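Local coordinates for protein cephalosporin acylase (Bacillus halodurans, PDB 2NLZ) that probably acts as an N-terminal nucleophile hydrolase of the gamma-glutamyltranspeptidase family, perhaps deacylating cephalosporins, at residues A276-N281 and F308-K313. The protein carries 1 engineered substitution. Residues are numbered along the deposited sequence; the frame is centred on the assembly and turned at random.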
ATOM      1  N   ALA D 276     -11.371 -17.606 -24.716  1.00 27.14           N
ATOM      2  CA  ALA D 276     -10.548 -16.397 -24.713  1.00 24.56           C
ATOM      3  C   ALA D 276     -10.807 -15.572 -25.958  1.00 25.49           C
ATOM      4  O   ALA D 276     -11.096 -14.384 -25.871  1.00 29.81           O
ATOM      5  CB  ALA D 276      -9.073 -16.759 -24.625  1.00 26.45           C
ATOM      6  N   LEU D 277     -10.720 -16.236 -27.110  1.00 32.50           N
ATOM      7  CA  LEU D 277     -10.945 -15.636 -28.427  1.00 30.04           C
ATOM      8  C   LEU D 277     -12.308 -14.940 -28.589  1.00 30.38           C
ATOM      9  O   LEU D 277     -12.382 -13.778 -29.002  1.00 26.08           O
ATOM     10  CB  LEU D 277     -10.755 -16.706 -29.502  1.00 26.24           C
ATOM     11  CG  LEU D 277      -9.424 -16.734 -30.257  1.00 29.34           C
ATOM     12  CD1 LEU D 277      -8.286 -16.224 -29.434  1.00  7.35           C
ATOM     13  CD2 LEU D 277      -9.116 -18.124 -30.741  1.00 27.30           C
ATOM     14  N   GLU D 278     -13.377 -15.652 -28.253  1.00 26.41           N
ATOM     15  CA  GLU D 278     -14.721 -15.097 -28.303  1.00 30.12           C
ATOM     16  C   GLU D 278     -14.883 -13.913 -27.338  1.00 33.24           C
ATOM     17  O   GLU D 278     -15.430 -12.866 -27.711  1.00 33.38           O
ATOM     18  CB  GLU D 278     -15.758 -16.184 -28.005  1.00 31.50           C
ATOM     19  CG  GLU D 278     -17.197 -15.710 -28.122  1.00 18.52           C
ATOM     20  CD  GLU D 278     -18.192 -16.755 -27.667  1.00 34.87           C
ATOM     21  OE1 GLU D 278     -17.875 -17.963 -27.702  1.00 40.27           O
ATOM     22  OE2 GLU D 278     -19.299 -16.363 -27.265  1.00 28.69           O
ATOM     23  N   ALA D 279     -14.396 -14.078 -26.109  1.00 25.78           N
ATOM     24  CA  ALA D 279     -14.412 -12.991 -25.135  1.00 29.99           C
ATOM     25  C   ALA D 279     -13.694 -11.758 -25.678  1.00 30.99           C
ATOM     26  O   ALA D 279     -14.266 -10.669 -25.682  1.00 29.32           O
ATOM     27  CB  ALA D 279     -13.816 -13.433 -23.806  1.00 26.19           C
ATOM     28  N   LEU D 280     -12.467 -11.930 -26.165  1.00 25.53           N
ATOM     29  CA  LEU D 280     -11.742 -10.809 -26.775  1.00 31.87           C
ATOM     30  C   LEU D 280     -12.546 -10.164 -27.900  1.00 37.68           C
ATOM     31  O   LEU D 280     -12.509  -8.938 -28.074  1.00 33.71           O
ATOM     32  CB  LEU D 280     -10.357 -11.216 -27.300  1.00 30.07           C
ATOM     33  CG  LEU D 280      -9.102 -10.992 -26.442  1.00 28.83           C
ATOM     34  CD1 LEU D 280      -9.322  -9.900 -25.397  1.00 32.60           C
ATOM     35  CD2 LEU D 280      -8.649 -12.278 -25.775  1.00 33.77           C
ATOM     36  N   ASN D 281     -13.284 -10.997 -28.635  1.00 37.15           N
ATOM     37  CA  ASN D 281     -14.065 -10.548 -29.781  1.00 40.31           C
ATOM     38  C   ASN D 281     -15.293  -9.731 -29.374  1.00 38.29           C
ATOM     39  O   ASN D 281     -15.674  -8.779 -30.054  1.00 41.23           O
ATOM     40  CB  ASN D 281     -14.482 -11.753 -30.621  1.00 46.09           C
ATOM     41  CG  ASN D 281     -14.398 -11.484 -32.099  1.00 52.09           C
ATOM     42  OD1 ASN D 281     -13.547 -10.709 -32.561  1.00 46.37           O
ATOM     43  ND2 ASN D 281     -15.276 -12.134 -32.861  1.00 61.27           N
ATOM     44  N   PHE D 308     -17.768 -17.735 -21.893  1.00 28.14           N
ATOM     45  CA  PHE D 308     -17.450 -18.951 -21.164  1.00 33.05           C
ATOM     46  C   PHE D 308     -18.624 -19.927 -21.148  1.00 34.77           C
ATOM     47  O   PHE D 308     -18.426 -21.143 -21.235  1.00 37.34           O
ATOM     48  CB  PHE D 308     -16.977 -18.644 -19.742  1.00 31.48           C
ATOM     49  CG  PHE D 308     -15.813 -19.485 -19.294  1.00 29.59           C
ATOM     50  CD1 PHE D 308     -15.857 -20.870 -19.374  1.00 31.98           C
ATOM     51  CD2 PHE D 308     -14.669 -18.885 -18.779  1.00 37.45           C
ATOM     52  CE1 PHE D 308     -14.774 -21.654 -18.962  1.00 28.38           C
ATOM     53  CE2 PHE D 308     -13.576 -19.658 -18.356  1.00 36.93           C
ATOM     54  CZ  PHE D 308     -13.632 -21.046 -18.455  1.00 32.05           C
ATOM     55  N   VAL D 309     -19.841 -19.396 -21.052  1.00 35.27           N
ATOM     56  CA  VAL D 309     -21.023 -20.256 -21.051  1.00 36.62           C
ATOM     57  C   VAL D 309     -21.306 -20.774 -22.467  1.00 33.06           C
ATOM     58  O   VAL D 309     -21.917 -21.834 -22.650  1.00 35.27           O
ATOM     59  CB  VAL D 309     -22.251 -19.580 -20.418  1.00 34.85           C
ATOM     60  CG1 VAL D 309     -23.224 -20.641 -19.930  1.00 56.07           C
ATOM     61  CG2 VAL D 309     -21.832 -18.759 -19.237  1.00 33.09           C
ATOM     62  N   ASP D 310     -20.823 -20.035 -23.460  1.00 25.49           N
ATOM     63  CA  ASP D 310     -20.836 -20.506 -24.834  1.00 25.28           C
ATOM     64  C   ASP D 310     -19.860 -21.632 -25.013  1.00 30.82           C
ATOM     65  O   ASP D 310     -20.231 -22.694 -25.502  1.00 42.24           O
ATOM     66  CB  ASP D 310     -20.490 -19.384 -25.803  1.00 23.30           C
ATOM     67  CG  ASP D 310     -21.681 -18.539 -26.141  1.00 34.20           C
ATOM     68  OD1 ASP D 310     -22.817 -18.984 -25.866  1.00 37.76           O
ATOM     69  OD2 ASP D 310     -21.490 -17.437 -26.683  1.00 28.20           O
ATOM     70  N   GLY D 311     -18.616 -21.400 -24.610  1.00 31.65           N
ATOM     71  CA  GLY D 311     -17.564 -22.414 -24.713  1.00 33.17           C
ATOM     72  C   GLY D 311     -17.900 -23.701 -23.979  1.00 39.24           C
ATOM     73  O   GLY D 311     -17.587 -24.790 -24.455  1.00 40.77           O
ATOM     74  N   MET D 312     -18.556 -23.574 -22.825  1.00 36.35           N
ATOM     75  CA  MET D 312     -18.939 -24.738 -22.024  1.00 44.55           C
ATOM     76  C   MET D 312     -20.093 -25.509 -22.649  1.00 41.83           C
ATOM     77  O   MET D 312     -20.223 -26.719 -22.447  1.00 42.83           O
ATOM     78  CB  MET D 312     -19.279 -24.326 -20.592  1.00 45.96           C
ATOM     79  CG  MET D 312     -18.156 -24.554 -19.605  1.00 45.57           C
ATOM     80  SD  MET D 312     -18.274 -23.369 -18.262  1.00 59.82           S
ATOM     81  CE  MET D 312     -17.892 -24.401 -16.837  1.00 71.39           C
ATOM     82  N   LYS D 313     -20.923 -24.800 -23.409  1.00 43.86           N
ATOM     83  CA  LYS D 313     -22.062 -25.402 -24.085  1.00 46.04           C
ATOM     84  C   LYS D 313     -21.610 -26.143 -25.347  1.00 41.44           C
ATOM     85  O   LYS D 313     -22.018 -27.282 -25.586  1.00 43.19           O
ATOM     86  CB  LYS D 313     -23.106 -24.323 -24.425  1.00 55.41           C
ATOM     87  CG  LYS D 313     -24.323 -24.795 -25.228  1.00 60.62           C
ATOM     88  CD  LYS D 313     -25.408 -25.431 -24.352  1.00 80.54           C
ATOM     89  CE  LYS D 313     -26.575 -25.986 -25.188  1.00 75.57           C
ATOM     90  NZ  LYS D 313     -27.290 -24.930 -25.987  1.00 69.33           N
TER
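Glu278 and Asp310 meet carboxylate to carboxylate, and this pair alone joins segments 276-281 and 308-313: no other pair of residues across them comes into contact, and only 92 Å² of surface in total is buried. The approach runs through one oxygen of each acid, Glu278 OE2 lying 2.5 Å from Asp310 OD2. At 2.70 Å resolution that value cannot be pressed, and it says only that two acids of like charge lie close together in a buried place. The second oxygen of the glutamate sits beside the aspartate's methylene, Glu278 OE1 being 3.5 Å from Asp310 CB. Although the two side chains cross at about a right angle, their carboxylate planes are nearly coplanar, 28° apart. Glu278 gets there as an extended chain: CG is anti to the backbone N (chi1 -176°) and CD continues the line (chi2 -173°), which carries the acid across the gap between the helices.

The next shell fixes the aspartate. Asp310 OD2 is hydrogen-bonded to Tyr333 OH and forms a salt bridge with Arg337 NH1, while Asp310 OD1 is bonded to the backbone N of Gly351. Tyr333 and Arg337, both on helix 331-338, also touch the Glu278 side chain, and the arginine's positive charge would be expected to ease the crowding of two acids. With an alanine here in place of Glu278, the two segments would probably lose their one point of contact, and Tyr333 and Arg337 the side chain packed against them.

Farther out, Leu277 packs on Ile255 and Ile257 of strand 250-259, and Phe308 reaches Gln446 of helix 444-457. The contact thus joins helices 274-283 and 294-314 through a buried acid pair, within helical packing beside a strand of the gamma-glutamyltranspeptidase-type Ntn-hydrolase fold.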